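Local coordinates for stage II sporulation E family protein (PDB 3RNR) that is of unknown function but is probably a metal-dependent serine/threonine protein phosphatase of the SpoIIE family, at residues Asp9-Val14 with Val79-Gly84; Thr85-Ser90 with Ser146-Pro151; Cys94-Phe99 with Arg106-His111. All blocks are in the same frame, centred on the assembly; numbering follows the deposited sequence. Where two conformers were deposited one is given.

Interaction 1: Asp9-Val14 with Val79-Gly84; sequences DKAYCV and VNLRDG
Three backbone hydrogen bonds join the start of strand 10-18 to the end of strand 72-80. A11 and V79 form an antiparallel hydrogen-bonded pair: V79 N reaches A11 O at 2.8 Å, nearly along the C=O axis, and A11 N returns to V79 O. Past the last bridge, where K10 faces N80, L81 N adds a short bond of 2.6 Å to D9 O. The one salt bridge lies beyond the strand ends: D9 OD2 meets R82 NH2 at 2.7 Å, the carboxylate and guanidinium planes 57° apart; the arginine is poorly ordered, so this grip is probably loose. Apolar contact is slight, L81 CD2 lying 4.1 Å from A11 CB on the face where A11 and V79 rest on V209. On the other face the extended K10 chain passes N80 with CG 4.1 Å from N80 CA, and carries NZ off to G43 O. Within 79-84, N80 CG stands anti to the backbone N (chi1 -177°), so that OD1 accepts from R82 N in its carbonyl plane and from D83 N above it. These bonds make an Asx turn and Asx motif, here shaping the hairpin turn into strand 85-91 of the PP2C-type antiparallel sheet.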
ATOM      1  N   ASP B   9     -10.624  10.490   0.802  1.00 50.41           N
ATOM      2  CA  ASP B   9      -9.992  11.787   0.980  1.00 52.52           C
ATOM      3  C   ASP B   9      -8.625  11.642   1.641  1.00 39.11           C
ATOM      4  O   ASP B   9      -8.029  12.634   2.056  1.00 38.81           O
ATOM      5  CB  ASP B   9     -10.888  12.718   1.799  1.00 64.89           C
ATOM      6  CG  ASP B   9     -12.140  13.135   1.046  1.00 79.22           C
ATOM      7  OD1 ASP B   9     -12.127  13.084  -0.207  1.00 80.64           O
ATOM      8  OD2 ASP B   9     -13.133  13.520   1.708  1.00 79.72           O
ATOM      9  N   LYS B  10      -8.167  10.400   1.802  1.00 36.13           N
ATOM     10  CA  LYS B  10      -7.008  10.138   2.650  1.00 38.96           C
ATOM     11  C   LYS B  10      -5.778   9.553   1.959  1.00 32.16           C
ATOM     12  O   LYS B  10      -5.882   8.822   0.979  1.00 34.91           O
ATOM     13  CB  LYS B  10      -7.422   9.224   3.805  1.00 43.26           C
ATOM     14  CG  LYS B  10      -8.496   9.833   4.705  1.00 47.99           C
ATOM     15  CD  LYS B  10      -8.811   8.939   5.887  1.00 44.43           C
ATOM     16  CE  LYS B  10      -9.949   9.516   6.703  1.00 49.84           C
ATOM     17  NZ  LYS B  10     -10.559   8.490   7.584  1.00 44.27           N
ATOM     18  N   ALA B  11      -4.611   9.887   2.497  1.00 26.16           N
ATOM     19  CA  ALA B  11      -3.382   9.185   2.156  1.00 27.48           C
ATOM     20  C   ALA B  11      -2.956   8.491   3.445  1.00 31.50           C
ATOM     21  O   ALA B  11      -2.964   9.113   4.509  1.00 30.43           O
ATOM     22  CB  ALA B  11      -2.322  10.153   1.716  1.00 25.73           C
ATOM     23  N   TYR B  12      -2.594   7.218   3.360  1.00 25.92           N
ATOM     24  CA  TYR B  12      -2.339   6.429   4.566  1.00 21.48           C
ATOM     25  C   TYR B  12      -1.030   5.681   4.470  1.00 23.51           C
ATOM     26  O   TYR B  12      -0.485   5.498   3.378  1.00 25.97           O
ATOM     27  CB  TYR B  12      -3.479   5.430   4.799  1.00 21.46           C
ATOM     28  CG  TYR B  12      -3.629   4.418   3.680  1.00 24.08           C
ATOM     29  CD1 TYR B  12      -2.811   3.289   3.615  1.00 26.23           C
ATOM     30  CD2 TYR B  12      -4.567   4.601   2.680  1.00 26.49           C
ATOM     31  CE1 TYR B  12      -2.951   2.363   2.584  1.00 24.19           C
ATOM     32  CE2 TYR B  12      -4.712   3.686   1.655  1.00 28.39           C
ATOM     33  CZ  TYR B  12      -3.897   2.581   1.608  1.00 32.01           C
ATOM     34  OH  TYR B  12      -4.049   1.683   0.576  1.00 27.83           O
ATOM     35  N   CYS B  13      -0.544   5.228   5.621  1.00 21.30           N
ATOM     36  CA  CYS B  13       0.667   4.420   5.682  1.00 19.81           C
ATOM     37  C   CYS B  13       0.499   3.372   6.769  1.00 26.33           C
ATOM     38  O   CYS B  13      -0.191   3.599   7.764  1.00 24.30           O
ATOM     39  CB  CYS B  13       1.889   5.288   5.983  1.00 22.35           C
ATOM     40  SG  CYS B  13       1.778   6.327   7.495  1.00 25.35           S
ATOM     41  N   VAL B  14       1.107   2.212   6.567  1.00 25.87           N
ATOM     42  CA  VAL B  14       1.006   1.155   7.552  1.00 20.57           C
ATOM     43  C   VAL B  14       2.272   0.303   7.534  1.00 23.02           C
ATOM     44  O   VAL B  14       2.878   0.107   6.478  1.00 23.50           O
ATOM     45  CB  VAL B  14      -0.275   0.294   7.326  1.00 26.99           C
ATOM     46  CG1 VAL B  14      -0.405  -0.122   5.886  1.00 27.84           C
ATOM     47  CG2 VAL B  14      -0.275  -0.940   8.245  1.00 34.26           C
ATOM     48  N   VAL B  79      -3.737  10.643   6.700  1.00 29.45           N
ATOM     49  CA  VAL B  79      -3.885  12.086   6.666  1.00 27.87           C
ATOM     50  C   VAL B  79      -5.064  12.423   5.772  1.00 34.34           C
ATOM     51  O   VAL B  79      -5.131  11.967   4.638  1.00 34.09           O
ATOM     52  CB  VAL B  79      -2.626  12.762   6.113  1.00 30.61           C
ATOM     53  CG1 VAL B  79      -2.851  14.272   5.947  1.00 34.99           C
ATOM     54  CG2 VAL B  79      -1.435  12.474   7.026  1.00 27.53           C
ATOM     55  N   ASN B  80      -6.000  13.212   6.283  1.00 30.09           N
ATOM     56  CA  ASN B  80      -7.134  13.605   5.472  1.00 32.31           C
ATOM     57  C   ASN B  80      -6.668  14.737   4.572  1.00 31.79           C
ATOM     58  O   ASN B  80      -6.250  15.796   5.054  1.00 38.85           O
ATOM     59  CB  ASN B  80      -8.294  14.054   6.360  1.00 32.59           C
ATOM     60  CG  ASN B  80      -9.537  14.406   5.560  1.00 42.39           C
ATOM     61  OD1 ASN B  80      -9.483  15.195   4.621  1.00 41.40           O
ATOM     62  ND2 ASN B  80     -10.655  13.798   5.916  1.00 44.68           N
ATOM     63  N   LEU B  81      -6.741  14.511   3.264  1.00 32.74           N
ATOM     64  CA  LEU B  81      -6.196  15.454   2.290  1.00 34.01           C
ATOM     65  C   LEU B  81      -7.067  16.700   2.139  1.00 48.63           C
ATOM     66  O   LEU B  81      -6.608  17.744   1.668  1.00 47.44           O
ATOM     67  CB  LEU B  81      -6.028  14.771   0.931  1.00 33.73           C
ATOM     68  CG  LEU B  81      -5.063  13.587   0.913  1.00 39.59           C
ATOM     69  CD1 LEU B  81      -5.040  12.901  -0.447  1.00 36.73           C
ATOM     70  CD2 LEU B  81      -3.666  14.030   1.324  1.00 43.20           C
ATOM     71  N   ARG B  82      -8.337  16.581   2.500  1.00 39.63           N
ATOM     72  CA  ARG B  82      -9.226  17.729   2.399  1.00 45.27           C
ATOM     73  C   ARG B  82      -8.940  18.780   3.472  1.00 52.34           C
ATOM     74  O   ARG B  82      -8.802  19.965   3.166  1.00 47.41           O
ATOM     75  CB  ARG B  82     -10.688  17.293   2.470  1.00 48.88           C
ATOM     76  CG  ARG B  82     -11.664  18.444   2.262  1.00 71.54           C
ATOM     77  CD  ARG B  82     -13.104  18.002   2.425  1.00 88.70           C
ATOM     78  NE  ARG B  82     -13.416  16.858   1.574  1.00103.05           N
ATOM     79  CZ  ARG B  82     -14.630  16.331   1.452  1.00110.46           C
ATOM     80  NH1 ARG B  82     -15.652  16.852   2.123  1.00112.99           N
ATOM     81  NH2 ARG B  82     -14.824  15.287   0.658  1.00109.13           N
ATOM     82  N   ASP B  83      -8.938  18.356   4.734  1.00 45.17           N
ATOM     83  CA  ASP B  83      -8.667  19.266   5.858  1.00 42.05           C
ATOM     84  C   ASP B  83      -7.263  19.248   6.495  1.00 40.21           C
ATOM     85  O   ASP B  83      -7.002  19.992   7.444  1.00 37.70           O
ATOM     86  CB  ASP B  83      -9.760  19.163   6.917  1.00 43.47           C
ATOM     87  CG  ASP B  83      -9.812  17.807   7.564  1.00 50.46           C
ATOM     88  OD1 ASP B  83      -8.817  17.053   7.446  1.00 46.07           O
ATOM     89  OD2 ASP B  83     -10.852  17.501   8.192  1.00 52.83           O
ATOM     90  N   GLY B  84      -6.385  18.380   6.002  1.00 33.40           N
ATOM     91  CA  GLY B  84      -5.035  18.269   6.519  1.00 38.67           C
ATOM     92  C   GLY B  84      -4.872  17.604   7.884  1.00 40.57           C
ATOM     93  O   GLY B  84      -3.816  17.724   8.501  1.00 53.89           O
TER

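Interaction 2: Thr85-Ser90 with Ser146-Pro151; sequences TLEWAS and STSEAP
The indole of W88 lies with one face against the backbone of 147-148: S148 N sits 3.4 Å above the plane of the W88 ring, over its centre, and T147 C is offset toward the rim. S148 CB adds a CH-pi contact over the same face, 3.6 Å from the centroid of the W88 five-membered ring. At the ring's edge, near its plane, comes S146, its OG beside CZ3 and CH2 and hydrogen-bonded to L109 N. W88 CG occupies the crowded position between the backbone N and carbonyl carbon (chi1 56°), which lays the indole against T147 and S148. The two segments are antiparallel neighbours in the five-stranded sheet of the PP2C-like alpha-beta-beta-alpha sandwich, 146-153 being its outermost strand within the chain. The face bearing W88 and S90 turns to V96 of the second sheet; A89 and T147, on the other face, meet helix 46-63.

S90 and S146 form a hydrogen-bonded pair, S90 N to S146 O and S146 N to S90 O, while A89 and T147 face each other as the non-hydrogen-bonded pair. The regular pairing then gives way to a side chain. S148 N still donates to W88 O, from above the carbonyl plane, but W88 N ends on S148 OG at 2.9 Å, a nearly straight bond of 164°. The crowded position of that hydroxyl (chi1 45°) lets it stand in for a main-chain acceptor as the chain bulges out through E149 and A150. The strand comes back at P151, whose CB packs 3.7 Å from T85 CB and whose CG lies near the E87 carboxylate. A water inside the bulge accepts from S148 OG and donates to E149 O and, at 2.6 Å, to E87 OE2.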
ATOM      1  N   THR B  85      -5.886  16.885   8.358  1.00 31.40           N
ATOM      2  CA  THR B  85      -5.828  16.316   9.712  1.00 30.66           C
ATOM      3  C   THR B  85      -5.291  14.885   9.728  1.00 30.44           C
ATOM      4  O   THR B  85      -5.539  14.108   8.815  1.00 30.70           O
ATOM      5  CB  THR B  85      -7.187  16.325  10.414  1.00 33.25           C
ATOM      6  OG1 THR B  85      -8.139  15.636   9.599  1.00 35.39           O
ATOM      7  CG2 THR B  85      -7.661  17.770  10.661  1.00 38.20           C
ATOM      8  N   LEU B  86      -4.549  14.573  10.785  1.00 28.02           N
ATOM      9  CA  LEU B  86      -3.874  13.311  10.955  1.00 27.81           C
ATOM     10  C   LEU B  86      -4.521  12.458  12.046  1.00 27.83           C
ATOM     11  O   LEU B  86      -4.829  12.956  13.128  1.00 26.22           O
ATOM     12  CB  LEU B  86      -2.428  13.587  11.361  1.00 27.48           C
ATOM     13  CG  LEU B  86      -1.580  12.407  11.838  1.00 31.51           C
ATOM     14  CD1 LEU B  86      -1.320  11.445  10.686  1.00 24.95           C
ATOM     15  CD2 LEU B  86      -0.266  12.911  12.413  1.00 29.84           C
ATOM     16  N   GLU B  87      -4.713  11.172  11.757  1.00 25.80           N
ATOM     17  CA  GLU B  87      -5.060  10.197  12.793  1.00 24.04           C
ATOM     18  C   GLU B  87      -4.074   9.032  12.734  1.00 24.93           C
ATOM     19  O   GLU B  87      -3.454   8.797  11.699  1.00 24.61           O
ATOM     20  CB  GLU B  87      -6.482   9.658  12.603  1.00 24.38           C
ATOM     21  CG  GLU B  87      -7.573  10.728  12.760  1.00 27.54           C
ATOM     22  CD  GLU B  87      -8.939  10.101  12.902  1.00 33.19           C
ATOM     23  OE1 GLU B  87      -9.412   9.438  11.950  1.00 37.24           O
ATOM     24  OE2 GLU B  87      -9.515  10.231  13.987  1.00 30.34           O
ATOM     25  N   TRP B  88      -3.941   8.291  13.830  1.00 23.62           N
ATOM     26  CA  TRP B  88      -3.010   7.164  13.844  1.00 25.53           C
ATOM     27  C   TRP B  88      -3.426   6.138  14.887  1.00 28.64           C
ATOM     28  O   TRP B  88      -4.235   6.429  15.784  1.00 21.22           O
ATOM     29  CB  TRP B  88      -1.565   7.634  14.093  1.00 23.09           C
ATOM     30  CG  TRP B  88      -1.416   8.437  15.367  1.00 21.46           C
ATOM     31  CD1 TRP B  88      -1.470   9.797  15.489  1.00 23.58           C
ATOM     32  CD2 TRP B  88      -1.196   7.921  16.688  1.00 25.62           C
ATOM     33  NE1 TRP B  88      -1.313  10.159  16.811  1.00 27.54           N
ATOM     34  CE2 TRP B  88      -1.154   9.025  17.567  1.00 25.17           C
ATOM     35  CE3 TRP B  88      -1.059   6.626  17.217  1.00 25.48           C
ATOM     36  CZ2 TRP B  88      -0.955   8.882  18.945  1.00 25.53           C
ATOM     37  CZ3 TRP B  88      -0.871   6.482  18.590  1.00 26.34           C
ATOM     38  CH2 TRP B  88      -0.822   7.605  19.439  1.00 26.19           C
ATOM     39  N   ALA B  89      -2.902   4.923  14.752  1.00 24.02           N
ATOM     40  CA  ALA B  89      -3.137   3.892  15.755  1.00 27.39           C
ATOM     41  C   ALA B  89      -2.003   2.880  15.717  1.00 24.47           C
ATOM     42  O   ALA B  89      -1.372   2.683  14.670  1.00 26.10           O
ATOM     43  CB  ALA B  89      -4.483   3.220  15.532  1.00 24.34           C
ATOM     44  N   SER B  90      -1.733   2.241  16.850  1.00 26.16           N
ATOM     45  CA  SER B  90      -0.678   1.230  16.866  1.00 22.71           C
ATOM     46  C   SER B  90      -0.921   0.198  17.946  1.00 25.96           C
ATOM     47  O   SER B  90      -1.590   0.468  18.946  1.00 24.55           O
ATOM     48  CB  SER B  90       0.707   1.875  17.007  1.00 22.33           C
ATOM     49  OG  SER B  90       0.915   2.399  18.299  1.00 26.57           O
ATOM     50  N   SER B 146      -2.868   2.007  21.072  1.00 23.78           N
ATOM     51  CA  SER B 146      -2.413   3.389  21.199  1.00 24.56           C
ATOM     52  C   SER B 146      -3.039   4.142  20.031  1.00 28.90           C
ATOM     53  O   SER B 146      -2.915   3.685  18.900  1.00 25.46           O
ATOM     54  CB  SER B 146      -0.876   3.427  21.143  1.00 21.16           C
ATOM     55  OG  SER B 146      -0.374   4.732  21.424  1.00 26.85           O
ATOM     56  N   THR B 147      -3.730   5.258  20.286  1.00 23.14           N
ATOM     57  CA  THR B 147      -4.432   5.996  19.216  1.00 23.11           C
ATOM     58  C   THR B 147      -4.343   7.514  19.361  1.00 24.08           C
ATOM     59  O   THR B 147      -4.182   8.024  20.466  1.00 29.67           O
ATOM     60  CB  THR B 147      -5.959   5.656  19.161  1.00 37.15           C
ATOM     61  OG1 THR B 147      -6.602   6.116  20.355  1.00 36.74           O
ATOM     62  CG2 THR B 147      -6.199   4.172  19.031  1.00 36.40           C
ATOM     63  N   SER B 148      -4.482   8.225  18.241  1.00 27.62           N
ATOM     64  CA  SER B 148      -4.671   9.668  18.271  1.00 28.69           C
ATOM     65  C   SER B 148      -6.008   9.916  18.955  1.00 29.91           C
ATOM     66  O   SER B 148      -6.835   8.998  19.071  1.00 26.76           O
ATOM     67  CB  SER B 148      -4.719  10.231  16.848  1.00 26.00           C
ATOM     68  OG  SER B 148      -5.543   9.421  16.022  1.00 25.75           O
ATOM     69  N   GLU B 149      -6.217  11.122  19.469  1.00 29.62           N
ATOM     70  CA  GLU B 149      -7.541  11.384  19.993  1.00 32.34           C
ATOM     71  C   GLU B 149      -8.234  12.407  19.113  1.00 31.33           C
ATOM     72  O   GLU B 149      -8.760  12.021  18.073  1.00 27.62           O
ATOM     73  CB  GLU B 149      -7.382  11.915  21.419  1.00 29.76           C
ATOM     74  CG  GLU B 149      -7.006  10.843  22.410  1.00 35.17           C
ATOM     75  CD  GLU B 149      -8.155   9.889  22.648  1.00 48.22           C
ATOM     76  OE1 GLU B 149      -9.326  10.304  22.460  1.00 47.47           O
ATOM     77  OE2 GLU B 149      -7.893   8.726  23.006  1.00 47.67           O
ATOM     78  N   ALA B 150      -8.013  13.701  19.339  1.00 28.86           N
ATOM     79  CA  ALA B 150      -8.546  14.681  18.389  1.00 30.05           C
ATOM     80  C   ALA B 150      -7.596  14.646  17.205  1.00 29.83           C
ATOM     81  O   ALA B 150      -6.390  14.631  17.399  1.00 33.15           O
ATOM     82  CB  ALA B 150      -8.591  16.092  19.003  1.00 26.27           C
ATOM     83  N   PRO B 151      -8.124  14.624  15.974  1.00 29.13           N
ATOM     84  CA  PRO B 151      -7.228  14.607  14.814  1.00 32.50           C
ATOM     85  C   PRO B 151      -6.243  15.781  14.839  1.00 37.23           C
ATOM     86  O   PRO B 151      -6.620  16.882  15.212  1.00 33.17           O
ATOM     87  CB  PRO B 151      -8.196  14.735  13.634  1.00 33.29           C
ATOM     88  CG  PRO B 151      -9.465  14.119  14.155  1.00 32.13           C
ATOM     89  CD  PRO B 151      -9.540  14.565  15.580  1.00 28.85           C
TER
HETATM   90  O   HOH W   1      -8.100  10.316  16.173  1.00 32.44           O

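Interaction 3: Cys94-Phe99 with Arg106-His111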
ATOM      1  N   CYS B  94       5.510  -1.377  17.335  1.00 24.60           N
ATOM      2  CA  CYS B  94       5.661  -0.452  16.208  1.00 26.39           C
ATOM      3  C   CYS B  94       5.412   0.968  16.698  1.00 33.83           C
ATOM      4  O   CYS B  94       4.724   1.163  17.694  1.00 30.29           O
ATOM      5  CB  CYS B  94       4.703  -0.794  15.081  1.00 23.01           C
ATOM      6  SG  CYS B  94       5.072  -2.347  14.273  1.00 26.15           S
ATOM      7  N   ARG B  95       5.975   1.965  16.018  1.00 24.76           N
ATOM      8  CA  ARG B  95       5.929   3.326  16.553  1.00 24.41           C
ATOM      9  C   ARG B  95       5.403   4.336  15.546  1.00 27.27           C
ATOM     10  O   ARG B  95       5.571   4.172  14.339  1.00 24.82           O
ATOM     11  CB  ARG B  95       7.313   3.752  17.066  1.00 26.16           C
ATOM     12  CG  ARG B  95       7.854   2.834  18.167  1.00 27.31           C
ATOM     13  CD  ARG B  95       9.167   3.320  18.766  1.00 29.24           C
ATOM     14  NE  ARG B  95      10.284   3.429  17.819  1.00 30.87           N
ATOM     15  CZ  ARG B  95      10.967   2.401  17.323  1.00 33.42           C
ATOM     16  NH1 ARG B  95      10.625   1.152  17.621  1.00 34.61           N
ATOM     17  NH2 ARG B  95      11.981   2.622  16.504  1.00 30.10           N
ATOM     18  N   VAL B  96       4.765   5.385  16.061  1.00 24.96           N
ATOM     19  CA  VAL B  96       4.261   6.478  15.234  1.00 21.94           C
ATOM     20  C   VAL B  96       4.952   7.793  15.598  1.00 24.73           C
ATOM     21  O   VAL B  96       4.980   8.173  16.768  1.00 25.71           O
ATOM     22  CB  VAL B  96       2.747   6.667  15.418  1.00 23.36           C
ATOM     23  CG1 VAL B  96       2.219   7.724  14.417  1.00 24.09           C
ATOM     24  CG2 VAL B  96       2.013   5.322  15.248  1.00 18.61           C
ATOM     25  N   TYR B  97       5.493   8.482  14.593  1.00 24.87           N
ATOM     26  CA  TYR B  97       6.149   9.781  14.766  1.00 24.64           C
ATOM     27  C   TYR B  97       5.488  10.870  13.926  1.00 28.42           C
ATOM     28  O   TYR B  97       5.148  10.647  12.766  1.00 25.60           O
ATOM     29  CB  TYR B  97       7.623   9.696  14.346  1.00 24.84           C
ATOM     30  CG  TYR B  97       8.428   8.790  15.243  1.00 25.18           C
ATOM     31  CD1 TYR B  97       9.106   9.301  16.348  1.00 24.55           C
ATOM     32  CD2 TYR B  97       8.484   7.426  15.008  1.00 26.50           C
ATOM     33  CE1 TYR B  97       9.839   8.464  17.198  1.00 26.78           C
ATOM     34  CE2 TYR B  97       9.208   6.583  15.846  1.00 29.13           C
ATOM     35  CZ  TYR B  97       9.877   7.108  16.941  1.00 27.48           C
ATOM     36  OH  TYR B  97      10.592   6.265  17.764  1.00 28.70           O
ATOM     37  N   LEU B  98       5.341  12.056  14.511  1.00 28.29           N
ATOM     38  CA  LEU B  98       4.947  13.238  13.767  1.00 32.46           C
ATOM     39  C   LEU B  98       6.172  13.854  13.095  1.00 34.04           C
ATOM     40  O   LEU B  98       7.200  14.047  13.747  1.00 32.08           O
ATOM     41  CB  LEU B  98       4.349  14.267  14.731  1.00 26.63           C
ATOM     42  CG  LEU B  98       3.927  15.598  14.112  1.00 31.67           C
ATOM     43  CD1 LEU B  98       2.731  15.377  13.193  1.00 27.63           C
ATOM     44  CD2 LEU B  98       3.588  16.615  15.220  1.00 33.70           C
ATOM     45  N   PHE B  99       6.074  14.187  11.808  1.00 30.36           N
ATOM     46  CA  PHE B  99       7.151  14.947  11.182  1.00 31.72           C
ATOM     47  C   PHE B  99       6.708  16.397  11.053  1.00 40.42           C
ATOM     48  O   PHE B  99       5.825  16.733  10.259  1.00 36.46           O
ATOM     49  CB  PHE B  99       7.542  14.390   9.812  1.00 38.90           C
ATOM     50  CG  PHE B  99       8.621  15.192   9.129  1.00 48.03           C
ATOM     51  CD1 PHE B  99       9.881  15.314   9.703  1.00 50.16           C
ATOM     52  CD2 PHE B  99       8.377  15.836   7.919  1.00 53.95           C
ATOM     53  CE1 PHE B  99      10.881  16.064   9.085  1.00 55.68           C
ATOM     54  CE2 PHE B  99       9.377  16.581   7.291  1.00 54.06           C
ATOM     55  CZ  PHE B  99      10.625  16.696   7.877  1.00 52.63           C
ATOM     56  N   ARG B 106       7.737  11.556  18.819  1.00 24.50           N
ATOM     57  CA  ARG B 106       7.032  10.312  19.110  1.00 26.19           C
ATOM     58  C   ARG B 106       5.604  10.623  19.536  1.00 26.28           C
ATOM     59  O   ARG B 106       5.384  11.490  20.396  1.00 26.63           O
ATOM     60  CB  ARG B 106       7.758   9.571  20.236  1.00 29.51           C
ATOM     61  CG  ARG B 106       7.061   8.318  20.720  1.00 32.57           C
ATOM     62  CD  ARG B 106       7.500   7.112  19.946  1.00 41.32           C
ATOM     63  NE  ARG B 106       6.855   5.880  20.402  1.00 45.66           N
ATOM     64  CZ  ARG B 106       7.432   4.961  21.177  1.00 40.78           C
ATOM     65  NH1 ARG B 106       8.679   5.125  21.602  1.00 35.51           N
ATOM     66  NH2 ARG B 106       6.761   3.870  21.516  1.00 37.19           N
ATOM     67  N   LEU B 107       4.638  10.054  18.815  1.00 23.06           N
ATOM     68  CA  LEU B 107       3.222  10.055  19.210  1.00 27.04           C
ATOM     69  C   LEU B 107       2.714   8.926  20.100  1.00 26.62           C
ATOM     70  O   LEU B 107       1.880   9.136  20.985  1.00 23.76           O
ATOM     71  CB  LEU B 107       2.299  10.244  17.996  1.00 26.69           C
ATOM     72  CG  LEU B 107       2.662  11.439  17.110  1.00 27.59           C
ATOM     73  CD1 LEU B 107       1.713  11.517  15.911  1.00 29.58           C
ATOM     74  CD2 LEU B 107       2.680  12.757  17.890  1.00 29.16           C
ATOM     75  N   SER B 108       3.151   7.707  19.799  1.00 23.84           N
ATOM     76  CA  SER B 108       2.454   6.547  20.330  1.00 22.67           C
ATOM     77  C   SER B 108       3.158   5.933  21.529  1.00 22.72           C
ATOM     78  O   SER B 108       4.304   6.273  21.830  1.00 22.95           O
ATOM     79  CB  SER B 108       2.402   5.485  19.227  1.00 24.59           C
ATOM     80  OG  SER B 108       3.727   5.220  18.762  1.00 25.53           O
ATOM     81  N   LEU B 109       2.484   4.979  22.161  0.53 25.31           N
ATOM     82  CA  LEU B 109       3.023   4.273  23.312  0.53 28.33           C
ATOM     83  C   LEU B 109       3.259   2.834  22.897  0.53 26.65           C
ATOM     84  O   LEU B 109       2.485   2.284  22.117  0.53 25.48           O
ATOM     85  CB  LEU B 109       2.023   4.292  24.468  0.53 29.03           C
ATOM     86  CG  LEU B 109       2.613   3.966  25.841  0.53 30.85           C
ATOM     87  CD1 LEU B 109       3.449   5.134  26.334  0.53 35.93           C
ATOM     88  CD2 LEU B 109       1.517   3.640  26.837  0.53 36.35           C
ATOM     89  N   ASP B 110       4.334   2.242  23.407  1.00 26.12           N
ATOM     90  CA  ASP B 110       4.606   0.815  23.223  1.00 31.07           C
ATOM     91  C   ASP B 110       3.684  -0.002  24.117  1.00 33.98           C
ATOM     92  O   ASP B 110       3.394   0.415  25.233  1.00 27.72           O
ATOM     93  CB  ASP B 110       6.030   0.489  23.683  1.00 34.43           C
ATOM     94  CG  ASP B 110       7.078   0.944  22.706  1.00 45.58           C
ATOM     95  OD1 ASP B 110       6.778   1.021  21.497  1.00 42.03           O
ATOM     96  OD2 ASP B 110       8.207   1.209  23.154  1.00 53.11           O
ATOM     97  N   HIS B 111       3.256  -1.179  23.665  1.00 25.80           N
ATOM     98  CA  HIS B 111       2.628  -2.087  24.609  1.00 24.07           C
ATOM     99  C   HIS B 111       3.605  -3.185  24.990  1.00 26.53           C
ATOM    100  O   HIS B 111       3.754  -4.174  24.280  1.00 24.01           O
ATOM    101  CB  HIS B 111       1.377  -2.693  23.983  1.00 22.04           C
ATOM    102  CG  HIS B 111       0.410  -1.653  23.503  1.00 27.24           C
ATOM    103  ND1 HIS B 111       0.142  -1.450  22.171  1.00 25.55           N
ATOM    104  CD2 HIS B 111      -0.295  -0.718  24.183  1.00 32.92           C
ATOM    105  CE1 HIS B 111      -0.716  -0.447  22.046  1.00 29.45           C
ATOM    106  NE2 HIS B 111      -0.992   0.016  23.250  1.00 30.50           N
TER
HETATM  107  O   HOH W   2       4.410   2.746  19.903  1.00 27.37           O
HETATM  108  O   HOH W   3       8.962   0.229  20.103  1.00 31.90           O
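A tight antiparallel hairpin, strands 95-100 and 103-106, brings Y97 opposite R106 as a non-hydrogen-bonded pair, and the chain beyond it runs back along the first strand as loop. L107 N closes on V96 O at 2.8 Å, in the carbonyl plane. One residue on, S108 OG takes the place of a backbone acceptor for N of the same V96 at 2.9 Å, its crowded torsion (chi1 55°) turning the hydroxyl toward the strand. This is the edge of the second sheet of the PP2C-like sandwich; L107, with CD2 3.9 Å from L98 CB, and V96 both also touch W88 of the first sheet. On the face carrying Y97, R106 bends at chi2 (90°) and lays its guanidinium across R95: R95 CD sits 3.3 Å above the R106 guanidinium plane, over its centre, while the two side chains cross at about a right angle. The like charges come close, R95 NE 4.4 Å from R106 NH1, but each arginine has an acid: R106 NH2 forms a salt bridge to D110 OD1 at 2.8 Å, and R95 NH1 pairs with D165. R95 NE donates in its own plane to Y97 OH at 2.9 Å. A water accepts from R95 NH1 and donates to D110 OD1.

In the fold
Interactions 1 and 2 follow one another along the chain, their centres 12 Å apart, and lie in the same five-stranded antiparallel sheet: strand 72-80 turns into its neighbour 85-91, where N80 N probably bonds to T85 O and V79 packs on L86. Interaction 3 lies at the edge of the other sheet, on strand 95-100 and the loop after 103-106, and is nested within the loop that interaction 2 closes, 10 Å away between centres. It meets interaction 2 across the sandwich, with L107 CD1 against W88 NE1 and a probable bond from L109 N to S146 OG. Interactions 1 and 3 do not touch, their centres 18 Å apart. Interaction 2 thus connects the others, linking both sheets of the PP2C-type fold.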